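Long-range contacts in fibrillarin-like rRNA/tRNA 2'-O-methyltransferase (PDB 4DF3), which probably transfers methyl groups from S-adenosylmethionine to the 2'-hydroxyls of riboses in rRNA and tRNA, at sites chosen by a guide RNA: residues L82-A87 with Y106-A111; G133-P138 with A161-R166. The protein carries 2 engineered substitutions. All coordinates share one frame; numbering follows the deposited sequence.

Contact 1: residues L82-A87 with Y106-A111; sequences LYLGIA and YGVEFA. With SAM (S-adenosylmethionine), chain C.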
loop_
_atom_site.group_PDB
_atom_site.type_symbol
_atom_site.label_atom_id
_atom_site.label_comp_id
_atom_site.label_asym_id
_atom_site.label_seq_id
_atom_site.Cartn_x
_atom_site.Cartn_y
_atom_site.Cartn_z
ATOM N N LEU A 82 -2.970 -5.026 7.838
ATOM C CA LEU A 82 -4.014 -4.133 8.268
ATOM C C LEU A 82 -3.817 -2.843 7.450
ATOM O O LEU A 82 -2.791 -2.173 7.544
ATOM C CB LEU A 82 -3.886 -3.808 9.758
ATOM C CG LEU A 82 -4.809 -2.688 10.307
ATOM C CD1 LEU A 82 -6.273 -3.052 10.004
ATOM C CD2 LEU A 82 -4.582 -2.591 11.864
ATOM N N TYR A 83 -4.842 -2.491 6.696
ATOM C CA TYR A 83 -4.762 -1.331 5.789
ATOM C C TYR A 83 -5.735 -0.239 6.253
ATOM O O TYR A 83 -6.970 -0.438 6.170
ATOM C CB TYR A 83 -5.111 -1.797 4.380
ATOM C CG TYR A 83 -4.770 -0.805 3.266
ATOM C CD1 TYR A 83 -4.234 -1.254 2.088
ATOM C CD2 TYR A 83 -5.059 0.564 3.384
ATOM C CE1 TYR A 83 -4.027 -0.376 1.033
ATOM C CE2 TYR A 83 -4.787 1.494 2.332
ATOM C CZ TYR A 83 -4.302 0.987 1.164
ATOM O OH TYR A 83 -4.059 1.827 0.104
ATOM N N LEU A 84 -5.163 0.858 6.759
ATOM C CA LEU A 84 -5.953 1.957 7.312
ATOM C C LEU A 84 -6.184 2.943 6.186
ATOM O O LEU A 84 -5.210 3.524 5.654
ATOM C CB LEU A 84 -5.296 2.617 8.527
ATOM C CG LEU A 84 -4.995 1.690 9.738
ATOM C CD1 LEU A 84 -4.400 2.495 10.877
ATOM C CD2 LEU A 84 -6.178 0.854 10.175
ATOM N N GLY A 85 -7.450 3.099 5.783
ATOM C CA GLY A 85 -7.749 4.084 4.727
ATOM C C GLY A 85 -7.746 3.463 3.337
ATOM O O GLY A 85 -7.193 4.067 2.390
ATOM N N ILE A 86 -8.382 2.308 3.188
ATOM C CA ILE A 86 -8.238 1.472 2.001
ATOM C C ILE A 86 -8.932 2.180 0.797
ATOM O O ILE A 86 -8.593 1.879 -0.348
ATOM C CB ILE A 86 -8.693 -0.030 2.238
ATOM C CG1 ILE A 86 -8.605 -0.841 0.925
ATOM C CG2 ILE A 86 -10.168 -0.133 2.692
ATOM C CD1 ILE A 86 -9.014 -2.310 1.052
ATOM N N ALA A 87 -9.908 3.059 1.099
ATOM C CA ALA A 87 -10.655 3.758 0.029
ATOM C C ALA A 87 -11.326 2.743 -0.939
ATOM O O ALA A 87 -11.917 1.757 -0.505
ATOM C CB ALA A 87 -9.663 4.716 -0.720
ATOM N N TYR A 106 -6.987 -6.537 5.629
ATOM C CA TYR A 106 -8.111 -6.064 6.393
ATOM C C TYR A 106 -8.182 -4.588 6.106
ATOM O O TYR A 106 -7.255 -3.812 6.487
ATOM C CB TYR A 106 -7.892 -6.303 7.879
ATOM C CG TYR A 106 -7.853 -7.758 8.247
ATOM C CD1 TYR A 106 -9.062 -8.455 8.569
ATOM C CD2 TYR A 106 -6.622 -8.404 8.416
ATOM C CE1 TYR A 106 -9.010 -9.808 8.981
ATOM C CE2 TYR A 106 -6.579 -9.745 8.790
ATOM C CZ TYR A 106 -7.788 -10.425 9.072
ATOM O OH TYR A 106 -7.769 -11.763 9.485
ATOM N N GLY A 107 -9.229 -4.195 5.380
ATOM C CA GLY A 107 -9.268 -2.823 4.863
ATOM C C GLY A 107 -10.231 -1.963 5.620
ATOM O O GLY A 107 -11.426 -2.088 5.446
ATOM N N VAL A 108 -9.698 -1.051 6.419
ATOM C CA VAL A 108 -10.514 -0.122 7.220
ATOM C C VAL A 108 -10.793 1.158 6.451
ATOM O O VAL A 108 -9.893 1.825 5.983
ATOM C CB VAL A 108 -9.800 0.188 8.567
ATOM C CG1 VAL A 108 -10.618 1.229 9.451
ATOM C CG2 VAL A 108 -9.457 -1.083 9.309
ATOM N N GLU A 109 -12.056 1.555 6.406
ATOM C CA GLU A 109 -12.507 2.713 5.642
ATOM C C GLU A 109 -13.763 3.181 6.342
ATOM O O GLU A 109 -14.653 2.318 6.637
ATOM C CB GLU A 109 -12.872 2.281 4.198
ATOM C CG GLU A 109 -13.614 3.333 3.354
ATOM C CD GLU A 109 -12.872 4.636 3.296
ATOM O OE1 GLU A 109 -11.647 4.688 2.898
ATOM O OE2 GLU A 109 -13.485 5.638 3.739
ATOM N N PHE A 110 -13.840 4.492 6.629
ATOM C CA PHE A 110 -14.996 5.026 7.431
ATOM C C PHE A 110 -16.151 5.675 6.659
ATOM O O PHE A 110 -17.171 5.992 7.278
ATOM C CB PHE A 110 -14.588 5.871 8.628
ATOM C CG PHE A 110 -14.159 7.297 8.322
ATOM C CD1 PHE A 110 -14.091 8.227 9.402
ATOM C CD2 PHE A 110 -13.827 7.723 7.028
ATOM C CE1 PHE A 110 -13.679 9.552 9.201
ATOM C CE2 PHE A 110 -13.421 9.065 6.805
ATOM C CZ PHE A 110 -13.348 9.979 7.878
ATOM N N ALA A 111 -15.988 5.884 5.344
ATOM C CA ALA A 111 -17.051 6.525 4.537
ATOM C C ALA A 111 -17.900 5.460 3.872
ATOM O O ALA A 111 -17.397 4.732 3.034
ATOM C CB ALA A 111 -16.495 7.517 3.500
HETATM N N SAM C . -4.899 4.168 0.315
HETATM C CA SAM C . -5.758 4.512 -0.855
HETATM C C SAM C . -4.996 4.076 -2.109
HETATM O O SAM C . -3.748 4.104 -2.143
HETATM O OXT SAM C . -5.622 3.691 -3.092
HETATM C CB SAM C . -6.064 6.047 -0.951
HETATM C CG SAM C . -6.597 6.447 0.414
HETATM S SD SAM C . -7.543 7.995 0.479
HETATM C CE SAM C . -6.042 9.008 0.447
HETATM C "C5'" SAM C . -7.933 8.101 2.265
HETATM C "C4'" SAM C . -9.184 7.316 2.668
HETATM O "O4'" SAM C . -9.277 7.111 4.077
HETATM C "C3'" SAM C . -10.526 7.926 2.291
HETATM O "O3'" SAM C . -11.174 6.935 1.487
HETATM C "C2'" SAM C . -11.230 8.302 3.605
HETATM O "O2'" SAM C . -12.625 8.101 3.547
HETATM C "C1'" SAM C . -10.602 7.329 4.595
HETATM N N9 SAM C . -10.438 7.851 5.965
HETATM C C8 SAM C . -10.109 9.133 6.420
HETATM N N7 SAM C . -10.079 9.107 7.808
HETATM C C5 SAM C . -10.383 7.870 8.224
HETATM C C6 SAM C . -10.466 7.308 9.488
HETATM N N6 SAM C . -10.265 8.006 10.673
HETATM N N1 SAM C . -10.774 5.956 9.444
HETATM C C2 SAM C . -11.012 5.137 8.355
HETATM N N3 SAM C . -10.915 5.725 7.106
HETATM C C4 SAM C . -10.636 7.056 7.081
#
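V108 packs against L82 and L84 on one face of a parallel strand pair. Its CG2 meets L82 CD1 at 3.8 Å and L84 CD2 at 3.9 Å; the L84 and V108 side chains lie side by side, whereas L82 crosses V108 obliquely. Y83 points to the other face, and I86, from the loop after the strand, lies against the backbone of G107 there: I86 CG2 and CD1 are 3.6 and 3.9 Å from G107 CA, where glycine has no side chain. The amino N of S-adenosylmethionine lies at the edge of the Y83 ring, near its plane, and donates to G85 O (3.1 Å). V108 O ends the ladder by accepting from both G85 N and I86 N, the latter from above the carbonyl plane. E109, the acidic strand-end residue by which Rossmann-fold methyltransferases hold the ribose, has CG anti to the backbone N (chi1 169°); OE1 accepts from O3' and OE2 from O2' (2.6 Å). OE2 also accepts from A111 N, while A87 N gives OE1 a weak bond. The F110 ring lies face-on over the adenine. Helices 90-99 and 112-121 touch I86, helix 160-171 backs L82 and L84, and strand 148-153 flanks strand 80-84.

Contact 2: residues G133-P138 with A161-R166; sequences GDARFP and AAIVVR. With SAM (S-adenosylmethionine), chain C.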
loop_
_atom_site.group_PDB
_atom_site.type_symbol
_atom_site.label_atom_id
_atom_site.label_comp_id
_atom_site.label_asym_id
_atom_site.label_seq_id
_atom_site.Cartn_x
_atom_site.Cartn_y
_atom_site.Cartn_z
ATOM N N GLY A 133 -15.251 1.229 9.471
ATOM C CA GLY A 133 -14.993 1.749 10.788
ATOM C C GLY A 133 -14.009 2.850 10.719
ATOM O O GLY A 133 -13.360 3.043 9.676
ATOM N N ASP A 134 -13.915 3.580 11.823
ATOM C CA ASP A 134 -13.025 4.657 11.942
ATOM C C ASP A 134 -11.727 4.112 12.533
ATOM O O ASP A 134 -11.725 3.557 13.642
ATOM C CB ASP A 134 -13.682 5.721 12.819
ATOM C CG ASP A 134 -12.913 6.981 12.909
ATOM O OD1 ASP A 134 -11.671 6.920 13.016
ATOM O OD2 ASP A 134 -13.554 8.071 12.960
ATOM N N ALA A 135 -10.617 4.334 11.820
ATOM C CA ALA A 135 -9.301 3.840 12.263
ATOM C C ALA A 135 -8.881 4.442 13.615
ATOM O O ALA A 135 -7.995 3.930 14.271
ATOM C CB ALA A 135 -8.265 4.204 11.136
ATOM N N ARG A 136 -9.541 5.505 14.095
ATOM C CA ARG A 136 -9.167 6.053 15.413
ATOM C C ARG A 136 -9.588 5.143 16.552
ATOM O O ARG A 136 -9.068 5.319 17.665
ATOM C CB ARG A 136 -9.769 7.452 15.642
ATOM C CG ARG A 136 -9.088 8.481 14.725
ATOM C CD ARG A 136 -9.756 9.905 14.747
ATOM N NE ARG A 136 -11.131 9.832 14.275
ATOM C CZ ARG A 136 -12.074 10.759 14.452
ATOM N NH1 ARG A 136 -11.806 11.903 15.104
ATOM N NH2 ARG A 136 -13.282 10.536 13.960
ATOM N N PHE A 137 -10.539 4.239 16.276
ATOM C CA PHE A 137 -11.171 3.418 17.358
ATOM C C PHE A 137 -10.963 1.928 17.083
ATOM O O PHE A 137 -11.908 1.199 16.795
ATOM C CB PHE A 137 -12.679 3.780 17.531
ATOM C CG PHE A 137 -12.954 5.256 17.521
ATOM C CD1 PHE A 137 -12.463 6.098 18.526
ATOM C CD2 PHE A 137 -13.715 5.824 16.524
ATOM C CE1 PHE A 137 -12.716 7.505 18.506
ATOM C CE2 PHE A 137 -13.949 7.227 16.493
ATOM C CZ PHE A 137 -13.484 8.054 17.512
ATOM N N PRO A 138 -9.713 1.458 17.142
ATOM C CA PRO A 138 -9.487 0.059 16.722
ATOM C C PRO A 138 -10.132 -0.959 17.699
ATOM O O PRO A 138 -10.341 -2.128 17.381
ATOM C CB PRO A 138 -7.962 -0.056 16.760
ATOM C CG PRO A 138 -7.538 1.120 17.738
ATOM C CD PRO A 138 -8.451 2.198 17.397
ATOM N N ALA A 161 0.060 9.477 12.903
ATOM C CA ALA A 161 0.999 8.623 13.593
ATOM C C ALA A 161 0.377 8.051 14.882
ATOM O O ALA A 161 0.600 6.887 15.175
ATOM C CB ALA A 161 2.326 9.302 13.856
ATOM N N ALA A 162 -0.382 8.864 15.622
ATOM C CA ALA A 162 -1.116 8.371 16.821
ATOM C C ALA A 162 -2.107 7.272 16.463
ATOM O O ALA A 162 -2.215 6.310 17.209
ATOM C CB ALA A 162 -1.853 9.552 17.544
ATOM N N ILE A 163 -2.781 7.411 15.322
ATOM C CA ILE A 163 -3.746 6.369 14.867
ATOM C C ILE A 163 -2.950 5.097 14.562
ATOM O O ILE A 163 -3.365 3.958 14.938
ATOM C CB ILE A 163 -4.504 6.829 13.614
ATOM C CG1 ILE A 163 -5.336 8.067 13.962
ATOM C CG2 ILE A 163 -5.328 5.635 12.943
ATOM C CD1 ILE A 163 -6.002 8.678 12.760
ATOM N N VAL A 164 -1.834 5.285 13.830
ATOM C CA VAL A 164 -0.939 4.135 13.553
ATOM C C VAL A 164 -0.482 3.423 14.803
ATOM O O VAL A 164 -0.570 2.157 14.860
ATOM C CB VAL A 164 0.253 4.536 12.686
ATOM C CG1 VAL A 164 1.349 3.428 12.616
ATOM C CG2 VAL A 164 -0.290 4.922 11.234
ATOM N N VAL A 165 0.027 4.195 15.792
ATOM C CA VAL A 165 0.567 3.540 17.002
ATOM C C VAL A 165 -0.505 2.735 17.722
ATOM O O VAL A 165 -0.260 1.627 18.220
ATOM C CB VAL A 165 1.256 4.607 17.886
ATOM C CG1 VAL A 165 1.501 4.104 19.282
ATOM C CG2 VAL A 165 2.581 5.035 17.176
ATOM N N ARG A 166 -1.703 3.317 17.801
ATOM C CA ARG A 166 -2.844 2.688 18.504
ATOM C C ARG A 166 -3.229 1.374 17.851
ATOM O O ARG A 166 -3.409 0.330 18.522
ATOM C CB ARG A 166 -4.021 3.641 18.448
ATOM C CG ARG A 166 -5.172 3.273 19.426
ATOM C CD ARG A 166 -6.203 4.343 19.383
ATOM N NE ARG A 166 -5.633 5.656 19.750
ATOM C CZ ARG A 166 -5.900 6.786 19.110
ATOM N NH1 ARG A 166 -6.762 6.825 18.103
ATOM N NH2 ARG A 166 -5.325 7.917 19.521
HETATM N N SAM C . -4.899 4.168 0.315
HETATM C CA SAM C . -5.758 4.512 -0.855
HETATM C C SAM C . -4.996 4.076 -2.109
HETATM O O SAM C . -3.748 4.104 -2.143
HETATM O OXT SAM C . -5.622 3.691 -3.092
HETATM C CB SAM C . -6.064 6.047 -0.951
HETATM C CG SAM C . -6.597 6.447 0.414
HETATM S SD SAM C . -7.543 7.995 0.479
HETATM C CE SAM C . -6.042 9.008 0.447
HETATM C "C5'" SAM C . -7.933 8.101 2.265
HETATM C "C4'" SAM C . -9.184 7.316 2.668
HETATM O "O4'" SAM C . -9.277 7.111 4.077
HETATM C "C3'" SAM C . -10.526 7.926 2.291
HETATM O "O3'" SAM C . -11.174 6.935 1.487
HETATM C "C2'" SAM C . -11.230 8.302 3.605
HETATM O "O2'" SAM C . -12.625 8.101 3.547
HETATM C "C1'" SAM C . -10.602 7.329 4.595
HETATM N N9 SAM C . -10.438 7.851 5.965
HETATM C C8 SAM C . -10.109 9.133 6.420
HETATM N N7 SAM C . -10.079 9.107 7.808
HETATM C C5 SAM C . -10.383 7.870 8.224
HETATM C C6 SAM C . -10.466 7.308 9.488
HETATM N N6 SAM C . -10.265 8.006 10.673
HETATM N N1 SAM C . -10.774 5.956 9.444
HETATM C C2 SAM C . -11.012 5.137 8.355
HETATM N N3 SAM C . -10.915 5.725 7.106
HETATM C C4 SAM C . -10.636 7.056 7.081
#
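R166 and I163, one turn apart on helix 160-171, face the loop that holds the adenine of S-adenosylmethionine, and R136 is the loop residue with the most surface in contact with them, although it remains exposed. R166 reaches out with CG anti to its backbone N (chi1 -166°), and NH1 donates to R136 O at 2.8 Å. The donor lies in the carbonyl plane on a lone pair, but the oxygen is tilted from the guanidinium plane and the N-H...O angle is only 138°. The aliphatic part of the same side chain packs on P138, whose ring it crosses at about a right angle, with the two CG atoms of R166 and P138 3.6 Å apart.

I163 uses both branches. CG2 rests 3.7 Å from A135 CB and also touches A135 O, while CD1 touches the CG of R136 (3.7 Å). From there R136 bends at chi3 toward D134, forming a side-on salt bridge with the carboxylate, NE to OD1 and NH2 to OD2 (2.7 Å), both on the syn side. R136 N closes an Asx turn on D134 OD1, within a type I turn from D134 to F137. OD1 thus accepts two bonds from R136 and a third from adenine N6 (2.9 Å), and the arginine's charge would be expected to favour the ionised carboxylate. A135 N donates almost straight to adenine N1 (175°), so D134 and A135 together read the amino edge of the base.

N167, the next residue of the helix, adds a side-chain bond to A135 O. The loop leaves strand 128-132 at the sheet edge, P138 also touches F170 and F171 of helix 160-171, and V164 packs on strand 176-183 and helix 195-206.

How the contacts relate
From the N terminus, strand 80-84 runs into helix 90-99 and returns as strand 104-109; contact 1 closes this beta-alpha-beta unit. Helix 112-121 and strand 128-132 follow before the loop of contact 2, which is joined to helix 160-171 after the chain has passed through strand 148-153. The contacts are therefore in series, neither nesting nor crossing, but they meet in space: G133 N probably hydrogen-bonds to E109 O, and G133 O packs against F110 CB. Both touch S-adenosylmethionine, contact 1 at its amino group, its ribose and, through the F110 ring, a face of its adenine, contact 2 at the adenine N1 and N6, tying central strands to outer loop and helix 160-171.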